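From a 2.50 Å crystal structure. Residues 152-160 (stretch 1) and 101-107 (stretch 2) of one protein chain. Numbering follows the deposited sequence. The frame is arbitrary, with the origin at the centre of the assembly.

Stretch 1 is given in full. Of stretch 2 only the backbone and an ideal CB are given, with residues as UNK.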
# COMPACT_ATOMS: atom_id res chain seq x y z
N GLN A 152 3.62 -16.07 28.44
CA GLN A 152 3.44 -17.21 27.57
C GLN A 152 4.01 -16.92 26.19
O GLN A 152 4.69 -17.78 25.62
CB GLN A 152 1.98 -17.61 27.48
CG GLN A 152 1.45 -18.28 28.73
CD GLN A 152 2.09 -19.61 28.95
OE1 GLN A 152 2.11 -20.45 28.04
NE2 GLN A 152 2.64 -19.82 30.15
N CYS A 153 3.76 -15.71 25.66
CA CYS A 153 4.30 -15.30 24.36
C CYS A 153 5.80 -15.19 24.44
O CYS A 153 6.51 -15.53 23.48
CB CYS A 153 3.73 -13.97 23.93
SG CYS A 153 2.00 -14.11 23.49
N ALA A 154 6.28 -14.75 25.60
CA ALA A 154 7.72 -14.57 25.79
C ALA A 154 8.42 -15.90 25.90
O ALA A 154 9.60 -16.00 25.63
CB ALA A 154 7.98 -13.74 27.01
N GLU A 155 7.69 -16.93 26.29
CA GLU A 155 8.28 -18.24 26.46
C GLU A 155 8.22 -19.04 25.18
O GLU A 155 8.83 -20.10 25.09
CB GLU A 155 7.58 -19.00 27.59
CG GLU A 155 8.28 -18.78 28.93
CD GLU A 155 7.46 -19.20 30.16
OE1 GLU A 155 6.42 -19.91 30.06
OE2 GLU A 155 7.89 -18.80 31.26
N ASN A 156 7.52 -18.50 24.17
CA ASN A 156 7.21 -19.25 22.97
C ASN A 156 7.59 -18.59 21.66
O ASN A 156 7.03 -18.91 20.62
CB ASN A 156 5.72 -19.60 22.99
CG ASN A 156 5.41 -20.74 23.95
OD1 ASN A 156 4.96 -20.51 25.08
ND2 ASN A 156 5.67 -21.96 23.51
N GLY A 157 8.53 -17.65 21.71
CA GLY A 157 9.08 -17.07 20.49
C GLY A 157 9.06 -15.55 20.34
O GLY A 157 9.79 -15.01 19.48
N ALA A 158 8.24 -14.85 21.14
CA ALA A 158 8.26 -13.39 21.10
C ALA A 158 9.56 -12.85 21.69
O ALA A 158 10.00 -13.29 22.74
CB ALA A 158 7.04 -12.78 21.77
N ASP A 159 10.17 -11.92 20.95
CA ASP A 159 11.45 -11.31 21.30
C ASP A 159 11.23 -9.97 22.01
O ASP A 159 11.94 -9.63 22.96
CB ASP A 159 12.26 -11.09 20.03
CG ASP A 159 12.65 -12.38 19.32
OD1 ASP A 159 12.28 -12.56 18.15
OD2 ASP A 159 13.34 -13.23 19.93
N LEU A 160 10.24 -9.21 21.55
CA LEU A 160 9.94 -7.90 22.14
C LEU A 160 8.53 -7.93 22.67
O LEU A 160 7.64 -8.56 22.07
CB LEU A 160 10.13 -6.77 21.12
CG LEU A 160 11.39 -6.85 20.22
CD1 LEU A 160 11.24 -6.01 18.96
CD2 LEU A 160 12.67 -6.47 20.91
N UNK A 101 0.62 -18.79 18.30
CA UNK A 101 0.95 -17.96 17.16
C UNK A 101 2.43 -17.56 17.21
O UNK A 101 3.15 -17.66 16.22
CB UNK A 101 0.05 -16.72 17.12
N UNK A 102 2.89 -17.17 18.39
CA UNK A 102 4.29 -16.76 18.56
C UNK A 102 5.18 -17.90 18.11
O UNK A 102 6.18 -17.68 17.43
CB UNK A 102 4.59 -16.37 20.01
N UNK A 103 4.81 -19.11 18.49
CA UNK A 103 5.66 -20.26 18.21
C UNK A 103 5.67 -20.59 16.72
O UNK A 103 6.72 -20.89 16.15
CB UNK A 103 5.19 -21.47 19.02
N UNK A 104 4.51 -20.52 16.10
CA UNK A 104 4.41 -20.84 14.70
C UNK A 104 5.19 -19.83 13.86
O UNK A 104 5.85 -20.22 12.90
CB UNK A 104 2.94 -20.88 14.27
N UNK A 105 5.11 -18.54 14.23
CA UNK A 105 5.85 -17.46 13.55
C UNK A 105 7.37 -17.63 13.68
O UNK A 105 8.09 -17.61 12.67
CB UNK A 105 5.44 -16.10 14.12
N UNK A 106 7.86 -17.82 14.91
CA UNK A 106 9.31 -17.97 15.15
C UNK A 106 9.93 -19.16 14.42
O UNK A 106 11.09 -19.09 13.97
CB UNK A 106 9.57 -18.12 16.65
N UNK A 107 9.16 -20.25 14.31
CA UNK A 107 9.61 -21.46 13.63
C UNK A 107 9.98 -21.12 12.18
O UNK A 107 11.06 -21.47 11.71
CB UNK A 107 8.53 -22.54 13.68

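Stretch 2 is helical throughout, with backbone angles near -60/-45 at every position, so proline and glycine would be unusual choices, but most other side chains fit the backbone itself. What distinguishes the positions is the direction of the CA-to-CB bond relative to the helix and loop of stretch 1.

Position 101 has its CB directed sideways, and stretch 1 has no atom within 5.5 Å of it. Nothing visible selects a residue here, and polar or apolar side chains would suit. The deposited one is V101, with chi1 in the t rotamer; it makes no contact with stretch 1.

At position 102 the CA-to-CB bond points toward stretch 1, toward the backbone of C153, N156 and A158. The ideal CB already lies 3.6 Å from N156 O and 4.1 Å from both C153 O and A158 N. These three backbone atoms leave little room for further atoms, and the acceptor C153 O is already occupied by hydrogen bonds from N156 N and A158 N. A small side chain is therefore favoured, with alanine the natural candidate and serine conceivable. The residue is A102. Its methyl group packs against these backbone atoms, and the loop comes close to the helix backbone here, with N156 O 3.3 Å from A102 C.

At position 103 the bond runs sideways past N156, whose O is 3.5 Å from the ideal CB. A chain leaving here can skirt the loop, so polar or medium-sized groups of many kinds would suit. The residue is H103. Its CA approaches N156 O to 3.1 Å, and although H103 N is also 3.1 Å from N156 O, the angle is too poor for a hydrogen bond. The contact is thus one of close packing, with the imidazole oblique to that carbonyl.

Position 104 points away from stretch 1, which has nothing within 5.5 Å of the ideal CB and so places no limit on the choice; it is A104. Position 105 points sideways, again with no neighbour from stretch 1 within 5.5 Å of its CB, so polar and apolar side chains alike would suit. It is Q105, whose NE2 is hydrogen-bonded elsewhere in the structure.

Position 106 is the most informative. Its CB points toward stretch 1 and sits 4.0 Å from G157 CA, where the absence of a side chain matters: a CB on G157 would come within 3.0 Å of the CB at this position and 2.8 Å of A102 O. Within reach of a long chain are the glycine's own carbonyl, G157 O, and the carboxylate of D159, so a long donor with positive charge is called for; lysine or arginine would answer. The residue is K106. It extends along the loop to place NZ 2.7 Å from D159 OD2, forming a salt bridge, with hydrogen bonds from NZ to D159 OD2, to D159 OD1 at 2.8 Å and to G157 O at 2.9 Å. One ammonium group thereby ties together the carboxylate and the loop backbone.

Position 107 is out of reach, so stretch 1 imposes nothing and many side chains would do. T107 fills it, and its OG1 donates a hydrogen bond to H103 O at 2.8 Å, one turn back.

Stretch 2 101-107: VAHAQKT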
# COMPACT_ATOMS: atom_id res chain seq x y z
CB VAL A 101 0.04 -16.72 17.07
CG1 VAL A 101 0.53 -15.77 15.97
CG2 VAL A 101 -1.42 -17.13 16.84
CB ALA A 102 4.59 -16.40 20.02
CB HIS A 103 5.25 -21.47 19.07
CG HIS A 103 6.25 -22.58 19.02
ND1 HIS A 103 6.19 -23.59 18.08
CD2 HIS A 103 7.35 -22.83 19.78
CE1 HIS A 103 7.21 -24.41 18.27
NE2 HIS A 103 7.93 -23.97 19.29
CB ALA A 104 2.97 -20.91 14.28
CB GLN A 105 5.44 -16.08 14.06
CG GLN A 105 4.00 -15.70 13.76
CD GLN A 105 3.74 -14.21 13.95
OE1 GLN A 105 3.86 -13.42 13.00
NE2 GLN A 105 3.35 -13.82 15.16
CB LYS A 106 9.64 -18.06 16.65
CG LYS A 106 11.12 -17.76 16.96
CD LYS A 106 11.46 -16.36 16.37
CE LYS A 106 12.70 -15.78 16.94
NZ LYS A 106 12.50 -15.31 18.36
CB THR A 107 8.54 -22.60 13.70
OG1 THR A 107 8.26 -22.97 15.07
CG2 THR A 107 8.99 -23.83 12.90
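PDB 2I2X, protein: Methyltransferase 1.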